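PDB 6VAP: thioesterase from Streptomyces sp. WAC02707, which probably hydrolyses acyl groups from stalled carrier proteins of the borrelidin polyketide synthase, acting as a type II editing thioesterase of the alpha/beta-hydrolase fold. Local coordinates for residues A[60-74]-A[173-187]. Residues are numbered along the deposited sequence; the frame is centred on the assembly and turned at random.
Sequences GRQDRRAEKPLEDID and AIRGDYRAAETYRYR
Arg61 meets Asp177 of helix 167-182 from the opposite direction, and this buried salt bridge is a worked example of how a loop is fastened to a helix. The guanidinium presents its edge to the carboxylate, the two planes 30° apart. NH1 of Arg61 makes a nearly straight bond to Asp177 OD2, whose modelled length of 2.5 Å is very short and doubtful in its exact value, while NH2 of Arg61 meets Asp177 OD1 at 3.0 Å on its syn side. The arginine gets there by folding: CG sits between the backbone N and carbonyl carbon (chi1 67°), and the chain bends again at chi2 and chi3. The methyl of Ala173 lies over one guanidinium face. NH1 also donates to Gly35 O, which helps fix the group's rotation.

Beyond this charged end, glycine and alanine face the loop and the backbones close in. Pro69 CB rests 3.8 Å from Ala173 CA, Glu71 passes close to Gly176, and the CA atoms of Asp72 and Ala180 are 4.3 Å apart. Ala180 CA makes a C-H...O contact of 3.4 Å with Glu71 O. Nearby, the aliphatic part of Glu71 lies obliquely across that of Arg179, Glu71 CB to Arg179 CD 3.5 Å; Lys68 NZ forms a salt bridge with Glu71 OE2 from above the carboxylate plane and also donates to Pro69 O.

Ile73 turns inward, CG1 beside its backbone N (chi1 -69°), packing on Ala180 while its CB meets Tyr184 CD1 at 3.9 Å. A water joins Ile73 N to Ala180 O. Asp74 OD2 forms a salt bridge with Arg187 NH2 at 2.6 Å, the oxygen lying over the guanidinium face, though Arg187 is poorly ordered and the details are doubtful; Asp74 OD1 pairs with Arg110.

The loop leading into helix 73-87, N-capped by Asp72 through Glu75 N, thus runs along helix 167-182, while helix 99-113, which follows strand 92-97, packs against both, Met99 touching Ile73 and Asp177, and Glu106 hydrogen-bonded to Tyr184 OH.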
loop_
_atom_site.group_PDB
_atom_site.type_symbol
_atom_site.label_atom_id
_atom_site.label_comp_id
_atom_site.label_asym_id
_atom_site.label_seq_id
_atom_site.Cartn_x
_atom_site.Cartn_y
_atom_site.Cartn_z
ATOM N N GLY A 60 -9.634 9.467 9.079
ATOM C CA GLY A 60 -11.023 9.101 8.972
ATOM C C GLY A 60 -11.393 7.746 9.526
ATOM O O GLY A 60 -12.564 7.367 9.440
ATOM N N ARG A 61 -10.456 7.007 10.099
ATOM C CA ARG A 61 -10.739 5.676 10.609
ATOM C C ARG A 61 -10.179 5.513 12.013
ATOM O O ARG A 61 -9.145 6.093 12.358
ATOM C CB ARG A 61 -10.156 4.597 9.690
ATOM C CG ARG A 61 -8.631 4.578 9.659
ATOM C CD ARG A 61 -8.138 4.332 8.240
ATOM N NE ARG A 61 -8.566 5.401 7.347
ATOM C CZ ARG A 61 -8.960 5.220 6.097
ATOM N NH1 ARG A 61 -8.939 4.009 5.572
ATOM N NH2 ARG A 61 -9.330 6.272 5.370
ATOM N N GLN A 62 -10.881 4.708 12.815
ATOM C CA GLN A 62 -10.448 4.378 14.167
ATOM C C GLN A 62 -10.157 5.645 14.958
ATOM O O GLN A 62 -11.054 6.459 15.167
ATOM C CB GLN A 62 -9.235 3.450 14.126
ATOM C CG GLN A 62 -9.493 2.152 13.333
ATOM C CD GLN A 62 -8.256 1.267 13.257
ATOM O OE1 GLN A 62 -7.135 1.746 13.336
ATOM N NE2 GLN A 62 -8.467 -0.036 13.104
ATOM N N ASP A 63 -8.930 5.808 15.444
ATOM C CA ASP A 63 -8.611 6.953 16.284
ATOM C C ASP A 63 -8.616 8.244 15.483
ATOM O O ASP A 63 -8.674 9.317 16.088
ATOM C CB ASP A 63 -7.245 6.765 16.945
ATOM C CG ASP A 63 -6.128 6.635 15.926
ATOM O OD1 ASP A 63 -6.081 5.607 15.225
ATOM O OD2 ASP A 63 -5.311 7.561 15.834
ATOM N N ARG A 64 -8.542 8.171 14.146
ATOM C CA ARG A 64 -8.626 9.348 13.284
ATOM C C ARG A 64 -10.028 9.570 12.702
ATOM O O ARG A 64 -10.177 10.294 11.712
ATOM C CB ARG A 64 -7.605 9.227 12.150
ATOM C CG ARG A 64 -6.193 8.933 12.604
ATOM C CD ARG A 64 -5.221 9.128 11.494
ATOM N NE ARG A 64 -4.998 10.540 11.213
ATOM C CZ ARG A 64 -4.138 11.030 10.323
ATOM N NH1 ARG A 64 -3.442 10.224 9.539
ATOM N NH2 ARG A 64 -4.038 12.351 10.169
ATOM N N ARG A 65 -11.060 8.947 13.278
ATOM C CA ARG A 65 -12.391 9.033 12.684
ATOM C C ARG A 65 -12.881 10.473 12.619
ATOM O O ARG A 65 -13.608 10.842 11.693
ATOM C CB ARG A 65 -13.376 8.166 13.469
ATOM C CG ARG A 65 -14.323 7.381 12.587
ATOM C CD ARG A 65 -15.202 6.442 13.408
ATOM N NE ARG A 65 -14.880 5.036 13.160
ATOM C CZ ARG A 65 -14.333 4.213 14.053
ATOM N NH1 ARG A 65 -14.037 4.639 15.277
ATOM N NH2 ARG A 65 -14.080 2.953 13.720
ATOM N N ALA A 66 -12.499 11.301 13.587
ATOM C CA ALA A 66 -12.945 12.691 13.575
ATOM C C ALA A 66 -12.351 13.456 12.394
ATOM O O ALA A 66 -12.989 14.379 11.867
ATOM C CB ALA A 66 -12.574 13.381 14.889
ATOM N N GLU A 67 -11.150 13.087 11.951
ATOM C CA GLU A 67 -10.540 13.783 10.826
ATOM C C GLU A 67 -11.296 13.485 9.538
ATOM O O GLU A 67 -11.763 12.370 9.313
ATOM C CB GLU A 67 -9.069 13.384 10.692
ATOM C CG GLU A 67 -8.281 13.595 11.989
ATOM C CD GLU A 67 -6.791 13.359 11.810
ATOM O OE1 GLU A 67 -6.207 13.990 10.897
ATOM O OE2 GLU A 67 -6.216 12.538 12.585
ATOM N N LYS A 68 -11.418 14.489 8.698
ATOM C CA LYS A 68 -12.083 14.309 7.410
ATOM C C LYS A 68 -11.248 13.366 6.553
ATOM O O LYS A 68 -10.041 13.575 6.417
ATOM C CB LYS A 68 -12.257 15.660 6.707
ATOM C CG LYS A 68 -13.222 15.647 5.533
ATOM C CD LYS A 68 -12.475 15.701 4.205
ATOM C CE LYS A 68 -13.407 15.439 3.027
ATOM N NZ LYS A 68 -13.943 14.043 3.021
ATOM N N PRO A 69 -11.840 12.335 5.963
ATOM C CA PRO A 69 -11.043 11.420 5.143
ATOM C C PRO A 69 -10.614 12.069 3.835
ATOM O O PRO A 69 -11.313 12.896 3.250
ATOM C CB PRO A 69 -11.992 10.246 4.893
ATOM C CG PRO A 69 -13.347 10.823 5.029
ATOM C CD PRO A 69 -13.250 11.931 6.037
ATOM N N LEU A 70 -9.426 11.704 3.383
ATOM C CA LEU A 70 -8.901 12.219 2.130
ATOM C C LEU A 70 -9.527 11.476 0.958
ATOM O O LEU A 70 -9.940 10.324 1.069
ATOM C CB LEU A 70 -7.378 12.081 2.103
ATOM C CG LEU A 70 -6.676 12.936 3.181
ATOM C CD1 LEU A 70 -5.171 12.702 3.119
ATOM C CD2 LEU A 70 -7.023 14.422 3.003
ATOM N N GLU A 71 -9.584 12.145 -0.182
ATOM C CA GLU A 71 -10.296 11.646 -1.350
ATOM C C GLU A 71 -9.411 11.512 -2.579
ATOM O O GLU A 71 -9.935 11.285 -3.667
ATOM C CB GLU A 71 -11.470 12.584 -1.666
ATOM C CG GLU A 71 -12.528 12.639 -0.578
ATOM C CD GLU A 71 -13.603 13.674 -0.856
ATOM O OE1 GLU A 71 -13.462 14.433 -1.838
ATOM O OE2 GLU A 71 -14.582 13.725 -0.090
ATOM N N ASP A 72 -8.097 11.653 -2.437
ATOM C CA ASP A 72 -7.194 11.754 -3.575
ATOM C C ASP A 72 -5.883 11.108 -3.162
ATOM O O ASP A 72 -5.369 11.396 -2.080
ATOM C CB ASP A 72 -6.990 13.215 -4.010
ATOM C CG ASP A 72 -5.923 13.355 -5.082
ATOM O OD1 ASP A 72 -6.143 12.880 -6.218
ATOM O OD2 ASP A 72 -4.860 13.945 -4.792
ATOM N N ILE A 73 -5.335 10.260 -4.031
ATOM C CA ILE A 73 -4.064 9.607 -3.739
ATOM C C ILE A 73 -2.939 10.627 -3.637
ATOM O O ILE A 73 -2.074 10.546 -2.758
ATOM C CB ILE A 73 -3.771 8.563 -4.826
ATOM C CG1 ILE A 73 -4.763 7.385 -4.732
ATOM C CG2 ILE A 73 -2.318 8.049 -4.687
ATOM C CD1 ILE A 73 -4.370 6.384 -3.695
ATOM N N ASP A 74 -2.915 11.595 -4.545
ATOM C CA ASP A 74 -1.847 12.593 -4.501
ATOM C C ASP A 74 -1.894 13.419 -3.220
ATOM O O ASP A 74 -0.848 13.796 -2.676
ATOM C CB ASP A 74 -1.921 13.511 -5.719
ATOM C CG ASP A 74 -1.164 12.953 -6.910
ATOM O OD1 ASP A 74 0.027 12.605 -6.752
ATOM O OD2 ASP A 74 -1.759 12.851 -8.005
ATOM N N ALA A 173 -15.159 7.255 5.496
ATOM C CA ALA A 173 -13.760 6.939 5.230
ATOM C C ALA A 173 -13.623 5.912 4.109
ATOM O O ALA A 173 -12.721 6.025 3.266
ATOM C CB ALA A 173 -13.087 6.426 6.500
ATOM N N ILE A 174 -14.513 4.916 4.069
ATOM C CA ILE A 174 -14.471 3.935 2.986
ATOM C C ILE A 174 -14.779 4.600 1.649
ATOM O O ILE A 174 -14.093 4.373 0.652
ATOM C CB ILE A 174 -15.448 2.785 3.277
ATOM C CG1 ILE A 174 -15.067 2.088 4.612
ATOM C CG2 ILE A 174 -15.477 1.793 2.124
ATOM C CD1 ILE A 174 -16.119 1.145 5.118
ATOM N N ARG A 175 -15.794 5.457 1.613
ATOM C CA ARG A 175 -16.142 6.142 0.374
ATOM C C ARG A 175 -14.982 6.999 -0.100
ATOM O O ARG A 175 -14.600 6.930 -1.265
ATOM C CB ARG A 175 -17.407 6.982 0.574
ATOM C CG ARG A 175 -17.924 7.646 -0.705
ATOM C CD ARG A 175 -19.072 8.592 -0.406
ATOM N NE ARG A 175 -20.246 7.899 0.137
ATOM C CZ ARG A 175 -21.113 7.193 -0.590
ATOM N NH1 ARG A 175 -20.946 7.065 -1.906
ATOM N NH2 ARG A 175 -22.158 6.615 -0.001
ATOM N N GLY A 176 -14.411 7.814 0.793
ATOM C CA GLY A 176 -13.239 8.605 0.437
ATOM C C GLY A 176 -12.079 7.772 -0.080
ATOM O O GLY A 176 -11.401 8.168 -1.027
ATOM N N ASP A 177 -11.814 6.624 0.549
ATOM C CA ASP A 177 -10.750 5.733 0.085
ATOM C C ASP A 177 -11.054 5.211 -1.315
ATOM O O ASP A 177 -10.189 5.190 -2.200
ATOM C CB ASP A 177 -10.598 4.549 1.054
ATOM C CG ASP A 177 -9.849 4.896 2.325
ATOM O OD1 ASP A 177 -9.323 6.011 2.431
ATOM O OD2 ASP A 177 -9.811 4.028 3.234
ATOM N N TYR A 178 -12.274 4.730 -1.516
ATOM C CA TYR A 178 -12.654 4.272 -2.845
ATOM C C TYR A 178 -12.573 5.401 -3.860
ATOM O O TYR A 178 -12.091 5.206 -4.985
ATOM C CB TYR A 178 -14.051 3.656 -2.797
ATOM C CG TYR A 178 -14.003 2.147 -2.547
ATOM C CD1 TYR A 178 -13.881 1.237 -3.599
ATOM C CD2 TYR A 178 -14.083 1.644 -1.263
ATOM C CE1 TYR A 178 -13.841 -0.131 -3.369
ATOM C CE2 TYR A 178 -14.037 0.273 -1.016
ATOM C CZ TYR A 178 -13.923 -0.604 -2.070
ATOM O OH TYR A 178 -13.886 -1.958 -1.824
ATOM N N ARG A 179 -13.069 6.578 -3.495
ATOM C CA ARG A 179 -12.966 7.712 -4.395
ATOM C C ARG A 179 -11.514 7.893 -4.815
ATOM O O ARG A 179 -11.215 8.099 -5.995
ATOM C CB ARG A 179 -13.514 8.972 -3.711
ATOM C CG ARG A 179 -13.246 10.276 -4.464
ATOM C CD ARG A 179 -13.954 11.459 -3.815
ATOM N NE ARG A 179 -15.390 11.419 -4.038
ATOM C CZ ARG A 179 -15.969 11.721 -5.193
ATOM N NH1 ARG A 179 -15.229 12.090 -6.230
ATOM N NH2 ARG A 179 -17.292 11.648 -5.304
ATOM N N ALA A 180 -10.587 7.798 -3.854
ATOM C CA ALA A 180 -9.182 7.994 -4.162
ATOM C C ALA A 180 -8.712 6.919 -5.116
ATOM O O ALA A 180 -7.988 7.227 -6.069
ATOM C CB ALA A 180 -8.357 7.988 -2.876
ATOM N N ALA A 181 -9.117 5.651 -4.871
ATOM C CA ALA A 181 -8.722 4.541 -5.742
ATOM C C ALA A 181 -9.296 4.696 -7.146
ATOM O O ALA A 181 -8.635 4.363 -8.135
ATOM C CB ALA A 181 -9.177 3.198 -5.147
ATOM N N GLU A 182 -10.540 5.133 -7.253
ATOM C CA GLU A 182 -11.232 5.129 -8.534
ATOM C C GLU A 182 -11.000 6.384 -9.369
ATOM O O GLU A 182 -11.107 6.314 -10.591
ATOM C CB GLU A 182 -12.736 4.937 -8.306
ATOM C CG GLU A 182 -13.115 3.528 -8.021
ATOM C CD GLU A 182 -14.575 3.380 -7.576
ATOM O OE1 GLU A 182 -15.006 4.174 -6.707
ATOM O OE2 GLU A 182 -15.288 2.474 -8.099
ATOM N N THR A 183 -10.668 7.517 -8.768
ATOM C CA THR A 183 -10.466 8.749 -9.521
ATOM C C THR A 183 -8.990 9.069 -9.738
ATOM O O THR A 183 -8.671 10.170 -10.191
ATOM C CB THR A 183 -11.136 9.934 -8.796
ATOM O OG1 THR A 183 -10.464 10.185 -7.538
ATOM C CG2 THR A 183 -12.621 9.616 -8.522
ATOM N N TYR A 184 -8.085 8.159 -9.379
ATOM C CA TYR A 184 -6.661 8.365 -9.606
ATOM C C TYR A 184 -6.361 8.568 -11.073
ATOM O O TYR A 184 -6.846 7.814 -11.911
ATOM C CB TYR A 184 -5.902 7.159 -9.093
ATOM C CG TYR A 184 -4.417 7.137 -9.345
ATOM C CD1 TYR A 184 -3.551 8.069 -8.729
ATOM C CD2 TYR A 184 -3.877 6.247 -10.269
ATOM C CE1 TYR A 184 -2.202 8.053 -8.993
ATOM C CE2 TYR A 184 -2.511 6.230 -10.536
ATOM C CZ TYR A 184 -1.680 7.087 -9.870
ATOM O OH TYR A 184 -0.309 7.068 -10.148
ATOM N N ARG A 185 -5.557 9.590 -11.408
ATOM C CA ARG A 185 -5.115 9.891 -12.779
ATOM C C ARG A 185 -3.577 9.830 -12.754
ATOM O O ARG A 185 -3.039 10.640 -12.079
ATOM C CB ARG A 185 -5.702 11.236 -13.227
ATOM C CG ARG A 185 -7.200 11.365 -12.973
ATOM C CD ARG A 185 -7.911 12.551 -13.598
ATOM N NE ARG A 185 -7.692 13.777 -12.842
ATOM C CZ ARG A 185 -7.772 15.030 -13.327
ATOM N NH1 ARG A 185 -8.050 15.272 -14.602
ATOM N NH2 ARG A 185 -7.548 16.043 -12.522
ATOM N N TYR A 186 -2.936 8.847 -13.386
ATOM C CA TYR A 186 -1.494 8.721 -13.468
ATOM C C TYR A 186 -0.961 9.873 -14.298
ATOM O O TYR A 186 -1.402 10.108 -15.423
ATOM C CB TYR A 186 -1.122 7.386 -14.105
ATOM C CG TYR A 186 0.342 7.260 -14.444
ATOM C CD1 TYR A 186 1.318 7.244 -13.446
ATOM C CD2 TYR A 186 0.753 7.129 -15.753
ATOM C CE1 TYR A 186 2.628 7.138 -13.757
ATOM C CE2 TYR A 186 2.083 7.000 -16.079
ATOM C CZ TYR A 186 3.023 6.995 -15.070
ATOM O OH TYR A 186 4.355 6.881 -15.375
ATOM N N ARG A 187 -0.051 10.623 -13.734
ATOM C CA ARG A 187 0.631 11.652 -14.512
ATOM C C ARG A 187 2.004 11.127 -14.877
ATOM O O ARG A 187 2.778 10.855 -13.967
ATOM C CB ARG A 187 0.756 12.946 -13.721
ATOM C CG ARG A 187 -0.457 13.234 -12.865
ATOM C CD ARG A 187 -0.301 14.543 -12.115
ATOM N NE ARG A 187 -1.341 14.710 -11.102
ATOM C CZ ARG A 187 -1.119 15.058 -9.837
ATOM N NH1 ARG A 187 0.114 15.283 -9.401
ATOM N NH2 ARG A 187 -2.140 15.181 -9.003
HETATM O O HOH W 1 -15.294 7.232 8.752
HETATM O O HOH W 2 -10.271 13.020 -5.854
HETATM O O HOH W 3 -6.923 9.553 -6.429
HETATM O O HOH W 4 -6.217 12.005 -9.500
#